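Local structure of exotoxin A (Pseudomonas aeruginosa, 1IKP) at residues Phe5-Trp8 / Asn9-Lys13; Ile135-Gly138 / Asp139-Ala143; Cys287-Pro290 / Val291-Leu294. The protein acts as a secreted bacterial toxin that probably enters host cells and transfers ADP-ribose from NAD to a target there. The protein carries 2 engineered substitutions. All blocks are in the same frame, centred on the assembly; numbering follows the deposited sequence. Where two conformers were deposited one is given.

Interaction 1 (Phe5-Trp8 / Asn9-Lys13); sequences FDLW and NECAK
Asp6 and Asn9 meet through two hydrogen bonds that between them use both carboxylate oxygens. Asn9 ND2 gives its bond to Asp6 OD2 at 2.7 Å, with that oxygen close to the amide plane, while Asn9 N binds Asp6 OD1 at 3.2 Å from well above the carboxylate plane. The two flat groups stand 79° apart, close to perpendicular. Asp6 CG is anti to the backbone N (chi1 -171°), which carries the short carboxylate round to the first turn of the helix. Backbone bonds continue that turn: Glu10 N to Asp6 O, 2.8 Å, and Cys11 N to Leu7 O, 3.0 Å. Glu10 reaches back along the chain, and its OE2 accepts a weak bond from Asp6 N at 3.0 Å.

Apolar contacts are looser. Cys11 SG lies 4.2 Å from Phe5 CE1, an oblique sulfur-aromatic approach, and Leu7 CD1 is 4.2 Å from Cys11 CB. Leu7 and Cys11 both also touch Ala170 of strand 164-176, a setting that suits buried apolar groups, and Cys11 is in a disulfide with Cys15. The arrangement is an aspartate N-cap, reinforced by the Asn9 side chain and, weakly, by Glu10, opening the short helix 7-10.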
loop_
_atom_site.group_PDB
_atom_site.type_symbol
_atom_site.label_atom_id
_atom_site.label_comp_id
_atom_site.label_asym_id
_atom_site.label_seq_id
_atom_site.Cartn_x
_atom_site.Cartn_y
_atom_site.Cartn_z
ATOM N N PHE A 5 28.613 13.092 25.466
ATOM C CA PHE A 5 27.681 12.716 26.520
ATOM C C PHE A 5 27.282 11.267 26.233
ATOM O O PHE A 5 27.583 10.744 25.155
ATOM C CB PHE A 5 26.469 13.663 26.591
ATOM C CG PHE A 5 25.465 13.489 25.486
ATOM C CD1 PHE A 5 24.277 12.784 25.695
ATOM C CD2 PHE A 5 25.684 14.091 24.252
ATOM C CE1 PHE A 5 23.316 12.690 24.676
ATOM C CE2 PHE A 5 24.729 14.003 23.233
ATOM C CZ PHE A 5 23.547 13.302 23.451
ATOM N N ASP A 6 26.662 10.604 27.204
ATOM C CA ASP A 6 26.267 9.203 27.053
ATOM C C ASP A 6 24.750 9.156 27.027
ATOM O O ASP A 6 24.099 9.121 28.064
ATOM C CB ASP A 6 26.799 8.387 28.237
ATOM C CG ASP A 6 26.611 6.895 28.052
ATOM O OD1 ASP A 6 25.633 6.491 27.391
ATOM O OD2 ASP A 6 27.438 6.123 28.587
ATOM N N LEU A 7 24.198 9.160 25.819
ATOM C CA LEU A 7 22.757 9.167 25.623
ATOM C C LEU A 7 21.966 8.111 26.389
ATOM O O LEU A 7 21.009 8.425 27.106
ATOM C CB LEU A 7 22.452 9.034 24.128
ATOM C CG LEU A 7 20.989 8.961 23.685
ATOM C CD1 LEU A 7 20.305 10.296 23.886
ATOM C CD2 LEU A 7 20.950 8.553 22.220
ATOM N N TRP A 8 22.365 6.858 26.251
ATOM C CA TRP A 8 21.616 5.801 26.899
ATOM C C TRP A 8 21.796 5.657 28.389
ATOM O O TRP A 8 20.960 5.054 29.053
ATOM C CB TRP A 8 21.880 4.472 26.203
ATOM C CG TRP A 8 21.356 4.505 24.820
ATOM C CD1 TRP A 8 20.277 5.220 24.379
ATOM C CD2 TRP A 8 21.855 3.794 23.694
ATOM N NE1 TRP A 8 20.074 4.999 23.054
ATOM C CE2 TRP A 8 21.025 4.126 22.595
ATOM C CE3 TRP A 8 22.916 2.903 23.499
ATOM C CZ2 TRP A 8 21.222 3.600 21.316
ATOM C CZ3 TRP A 8 23.118 2.376 22.227
ATOM C CH2 TRP A 8 22.272 2.726 21.149
ATOM N N ASN A 9 22.871 6.207 28.926
ATOM C CA ASN A 9 23.060 6.097 30.358
ATOM C C ASN A 9 22.564 7.333 31.085
ATOM O O ASN A 9 21.935 7.222 32.134
ATOM C CB ASN A 9 24.529 5.834 30.681
ATOM C CG ASN A 9 24.912 4.385 30.454
ATOM O OD1 ASN A 9 24.370 3.483 31.093
ATOM N ND2 ASN A 9 25.844 4.152 29.537
ATOM N N GLU A 10 22.802 8.502 30.504
ATOM C CA GLU A 10 22.410 9.762 31.131
ATOM C C GLU A 10 20.996 10.223 30.820
ATOM O O GLU A 10 20.384 10.945 31.602
ATOM C CB GLU A 10 23.374 10.871 30.717
ATOM C CG GLU A 10 24.801 10.704 31.199
ATOM C CD GLU A 10 25.783 11.540 30.391
ATOM O OE1 GLU A 10 25.437 12.674 30.003
ATOM O OE2 GLU A 10 26.907 11.063 30.157
ATOM N N CYS A 11 20.474 9.824 29.667
ATOM C CA CYS A 11 19.149 10.264 29.279
ATOM C C CYS A 11 18.076 9.181 29.301
ATOM O O CYS A 11 16.987 9.386 28.757
ATOM C CB CYS A 11 19.225 10.920 27.891
ATOM S SG CYS A 11 20.508 12.215 27.737
ATOM N N ALA A 12 18.380 8.035 29.915
ATOM C CA ALA A 12 17.411 6.949 30.008
ATOM C C ALA A 12 16.245 7.392 30.879
ATOM O O ALA A 12 15.087 7.056 30.621
ATOM C CB ALA A 12 18.063 5.688 30.582
ATOM N N LYS A 13 16.558 8.149 31.929
ATOM C CA LYS A 13 15.520 8.677 32.795
ATOM C C LYS A 13 15.265 10.109 32.362
ATOM O O LYS A 13 14.194 10.415 31.832
ATOM C CB LYS A 13 15.950 8.636 34.265
ATOM C CG LYS A 13 16.000 7.238 34.860
ATOM C CD LYS A 13 16.174 7.287 36.373
ATOM C CE LYS A 13 16.222 5.889 36.974
ATOM N NZ LYS A 13 16.303 5.928 38.461
#

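Interaction 2 (Ile135-Gly138 / Asp139-Ala143); sequences IEMG and DELLA
Met137 and Leu142 pack together across a strand-to-helix junction, where Gly138 takes the N-cap position of helix 139-145 just after strand 126-136. Met137 CG is anti to the carbonyl carbon (chi1 -61°), a turn that keeps CB and CG against one methyl of Leu142: Met137 CB meets Leu142 CD2 at 3.8 Å and CG lies 4.0 Å from the same carbon. Beyond CG the chain bends twice more, and the thioether end comes to lie beside Leu141, though its exact placement there is doubtful. A flexible, unbranched methionine suits this place because its bent chain can follow the uneven surface made by Leu142, Ile113 and Val79. Leu142 in turn also touches Ile113, which lies on strand 112-120, and the three apolar side chains close the junction together.

Gly138 has phi 84° and psi 154°, a backbone shape in which a side chain would crowd the preceding carbonyl, so glycine fits here. Its O accepts from Leu142 N at 3.1 Å, the first turn's bond. Asp139, beginning the helix, turns its carboxylate to a salt bridge with Lys109. One water completes the junction, donating to Met137 O at 2.8 Å and accepting from Leu141 N at 2.9 Å.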
loop_
_atom_site.group_PDB
_atom_site.type_symbol
_atom_site.label_atom_id
_atom_site.label_comp_id
_atom_site.label_asym_id
_atom_site.label_seq_id
_atom_site.Cartn_x
_atom_site.Cartn_y
_atom_site.Cartn_z
ATOM N N ILE A 135 13.550 5.759 4.636
ATOM C CA ILE A 135 14.819 6.311 4.118
ATOM C C ILE A 135 15.788 5.217 3.721
ATOM O O ILE A 135 16.233 4.436 4.554
ATOM C CB ILE A 135 15.468 7.261 5.159
ATOM C CG1 ILE A 135 14.504 8.413 5.453
ATOM C CG2 ILE A 135 16.795 7.806 4.609
ATOM C CD1 ILE A 135 14.995 9.399 6.516
ATOM N N GLU A 136 16.117 5.184 2.425
ATOM C CA GLU A 136 17.013 4.188 1.860
ATOM C C GLU A 136 18.451 4.318 2.333
ATOM O O GLU A 136 19.056 5.378 2.164
ATOM C CB GLU A 136 16.966 4.291 0.340
ATOM C CG GLU A 136 17.753 3.213 -0.373
ATOM C CD GLU A 136 17.294 1.799 -0.007
ATOM O OE1 GLU A 136 16.125 1.637 0.393
ATOM O OE2 GLU A 136 18.086 0.847 -0.146
ATOM N N MET A 137 19.018 3.240 2.859
ATOM C CA MET A 137 20.375 3.259 3.376
ATOM C C MET A 137 21.364 2.337 2.700
ATOM O O MET A 137 22.571 2.608 2.674
ATOM C CB MET A 137 20.387 2.941 4.884
ATOM C CG MET A 137 19.592 3.966 5.708
ATOM S SD MET A 137 20.396 5.604 5.738
ATOM C CE MET A 137 21.344 5.649 4.255
ATOM N N GLY A 138 20.871 1.269 2.090
ATOM C CA GLY A 138 21.808 0.305 1.549
ATOM C C GLY A 138 22.211 -0.613 2.697
ATOM O O GLY A 138 22.204 -0.238 3.890
ATOM N N ASP A 139 22.601 -1.838 2.356
ATOM C CA ASP A 139 22.961 -2.827 3.342
ATOM C C ASP A 139 24.085 -2.472 4.299
ATOM O O ASP A 139 23.989 -2.693 5.497
ATOM C CB ASP A 139 23.344 -4.134 2.639
ATOM C CG ASP A 139 22.378 -5.264 2.924
ATOM O OD1 ASP A 139 22.033 -5.480 4.099
ATOM O OD2 ASP A 139 21.977 -5.958 1.963
ATOM N N GLU A 140 25.180 -1.937 3.772
ATOM C CA GLU A 140 26.321 -1.651 4.618
ATOM C C GLU A 140 26.079 -0.517 5.612
ATOM O O GLU A 140 26.470 -0.611 6.777
ATOM C CB GLU A 140 27.544 -1.377 3.749
ATOM C CG GLU A 140 28.841 -1.373 4.520
ATOM C CD GLU A 140 29.099 -2.655 5.311
ATOM O OE1 GLU A 140 28.894 -3.758 4.765
ATOM O OE2 GLU A 140 29.526 -2.553 6.482
ATOM N N LEU A 141 25.426 0.547 5.164
ATOM C CA LEU A 141 25.132 1.626 6.093
ATOM C C LEU A 141 24.139 1.159 7.154
ATOM O O LEU A 141 24.220 1.589 8.291
ATOM C CB LEU A 141 24.624 2.856 5.345
ATOM C CG LEU A 141 24.253 4.119 6.146
ATOM C CD1 LEU A 141 25.309 4.492 7.177
ATOM C CD2 LEU A 141 24.065 5.239 5.137
ATOM N N LEU A 142 23.203 0.274 6.804
ATOM C CA LEU A 142 22.278 -0.231 7.828
ATOM C C LEU A 142 23.055 -0.975 8.905
ATOM O O LEU A 142 22.753 -0.880 10.101
ATOM C CB LEU A 142 21.281 -1.210 7.236
ATOM C CG LEU A 142 20.064 -0.650 6.530
ATOM C CD1 LEU A 142 19.142 -1.810 6.214
ATOM C CD2 LEU A 142 19.328 0.372 7.418
ATOM N N ALA A 143 24.035 -1.765 8.480
ATOM C CA ALA A 143 24.849 -2.504 9.425
ATOM C C ALA A 143 25.541 -1.517 10.366
ATOM O O ALA A 143 25.643 -1.750 11.573
ATOM C CB ALA A 143 25.881 -3.344 8.679
HETATM O O HOH W 1 24.911 1.164 2.429
#

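Interaction 3 (Cys287-Pro290 / Val291-Leu294); sequences CGYP and VQRL
Val291 meets Cys287 one turn back along helix 282-300, the two side chains coming near at Cys287 SG and Val291 CG2, 4.2 Å apart. Val291 N binds Cys287 O at 2.9 Å. Cys287 is in a disulfide with Cys265 on helix 255-265, and Val291 touches Thr260, Ala261 and Cys265 of that same helix, so a compact branched residue suits the interface.

Gln292 N bonds to Gly288 O at 3.0 Å. With CG opposite the backbone N (chi1 -179°) and the chain extended beyond, the amide runs alongside Tyr289, the two pointing the same way and their planes only 19° apart. Gln292 NE2 comes to the ring's edge, 3.6 Å from Tyr289 CD2, while Tyr289 OH is hydrogen-bonded to Pro278 O, which helps fix the ring.

Arg293 N donates to Tyr289 O at 2.9 Å. Its extended chain leads the guanidinium away from the earlier turn, where a long polar side chain suits an exposed position.

Leu294 N binds Pro290 O at 2.9 Å, and its side chain packs on Leu325, Ala328 and Ile329 of helix 323-331. Proline has no N-H to give to the preceding turn, where the helix kinks. Pro290 O still accepts from Leu294 N, so the regular i to i+4 bonding includes the proline as acceptor though not as donor, and the same oxygen also takes a bond from a water at 2.7 Å.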
loop_
_atom_site.group_PDB
_atom_site.type_symbol
_atom_site.label_atom_id
_atom_site.label_comp_id
_atom_site.label_asym_id
_atom_site.label_seq_id
_atom_site.Cartn_x
_atom_site.Cartn_y
_atom_site.Cartn_z
ATOM N N CYS A 287 7.743 -9.302 -14.143
ATOM C CA CYS A 287 6.666 -8.341 -13.962
ATOM C C CYS A 287 7.133 -6.978 -13.460
ATOM O O CYS A 287 6.895 -5.970 -14.110
ATOM C CB CYS A 287 5.621 -8.901 -12.991
ATOM S SG CYS A 287 4.054 -7.958 -12.849
ATOM N N GLY A 288 7.776 -6.967 -12.291
ATOM C CA GLY A 288 8.232 -5.728 -11.670
ATOM C C GLY A 288 8.983 -4.726 -12.525
ATOM O O GLY A 288 8.491 -3.633 -12.789
ATOM N N TYR A 289 10.180 -5.099 -12.962
ATOM C CA TYR A 289 10.976 -4.192 -13.780
ATOM C C TYR A 289 10.310 -3.905 -15.131
ATOM O O TYR A 289 10.325 -2.769 -15.592
ATOM C CB TYR A 289 12.393 -4.768 -13.955
ATOM C CG TYR A 289 13.171 -4.870 -12.650
ATOM C CD1 TYR A 289 13.961 -5.985 -12.369
ATOM C CD2 TYR A 289 13.104 -3.857 -11.689
ATOM C CE1 TYR A 289 14.660 -6.094 -11.161
ATOM C CE2 TYR A 289 13.801 -3.957 -10.480
ATOM C CZ TYR A 289 14.572 -5.078 -10.222
ATOM O OH TYR A 289 15.236 -5.193 -9.014
ATOM N N PRO A 290 9.724 -4.930 -15.789
ATOM C CA PRO A 290 9.078 -4.641 -17.073
ATOM C C PRO A 290 7.954 -3.606 -16.937
ATOM O O PRO A 290 7.841 -2.696 -17.755
ATOM C CB PRO A 290 8.558 -6.007 -17.508
ATOM C CG PRO A 290 9.625 -6.931 -17.004
ATOM C CD PRO A 290 9.878 -6.384 -15.598
ATOM N N VAL A 291 7.135 -3.735 -15.893
ATOM C CA VAL A 291 6.044 -2.787 -15.695
ATOM C C VAL A 291 6.566 -1.392 -15.350
ATOM O O VAL A 291 6.040 -0.390 -15.838
ATOM C CB VAL A 291 5.072 -3.296 -14.596
ATOM C CG1 VAL A 291 4.134 -2.176 -14.151
ATOM C CG2 VAL A 291 4.242 -4.457 -15.140
ATOM N N GLN A 292 7.586 -1.338 -14.492
ATOM C CA GLN A 292 8.195 -0.074 -14.100
ATOM C C GLN A 292 8.708 0.632 -15.360
ATOM O O GLN A 292 8.414 1.810 -15.588
ATOM C CB GLN A 292 9.353 -0.332 -13.121
ATOM C CG GLN A 292 10.058 0.932 -12.627
ATOM C CD GLN A 292 11.263 0.634 -11.742
ATOM O OE1 GLN A 292 11.641 1.450 -10.898
ATOM N NE2 GLN A 292 11.871 -0.525 -11.933
ATOM N N ARG A 293 9.454 -0.106 -16.176
ATOM C CA ARG A 293 10.024 0.431 -17.407
ATOM C C ARG A 293 8.959 0.908 -18.387
ATOM O O ARG A 293 9.111 1.948 -19.025
ATOM C CB ARG A 293 10.910 -0.630 -18.068
ATOM C CG ARG A 293 11.391 -0.278 -19.466
ATOM C CD ARG A 293 12.527 -1.194 -19.892
ATOM N NE ARG A 293 12.832 -1.066 -21.313
ATOM C CZ ARG A 293 12.053 -1.524 -22.287
ATOM N NH1 ARG A 293 10.919 -2.145 -21.994
ATOM N NH2 ARG A 293 12.407 -1.363 -23.554
ATOM N N LEU A 294 7.876 0.151 -18.494
ATOM C CA LEU A 294 6.799 0.505 -19.400
ATOM C C LEU A 294 6.173 1.841 -19.037
ATOM O O LEU A 294 5.972 2.699 -19.895
ATOM C CB LEU A 294 5.739 -0.580 -19.394
ATOM C CG LEU A 294 4.519 -0.282 -20.246
ATOM C CD1 LEU A 294 4.896 -0.136 -21.732
ATOM C CD2 LEU A 294 3.549 -1.427 -20.061
HETATM O O HOH W 2 8.587 -2.895 -20.362
#

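The three contacts follow one another along the chain without overlap. Interactions 1 and 2 lie in the binding region, their centres about 25 Å apart, and their nearest atoms about 11 Å apart. Both set short helices against the large mixed sheet: helix 7-10 rests on strand 164-176, and helix 139-145 follows strand 126-136 of that sheet. Interaction 3 belongs to the helical targeting region, inside helix 282-300, about 25 Å from interaction 2 and 48 Å from interaction 1, centre to centre. They thus mark two ways of building in one toxin: short helices packed on a beta-rich part, and a long kinked helix packed among others.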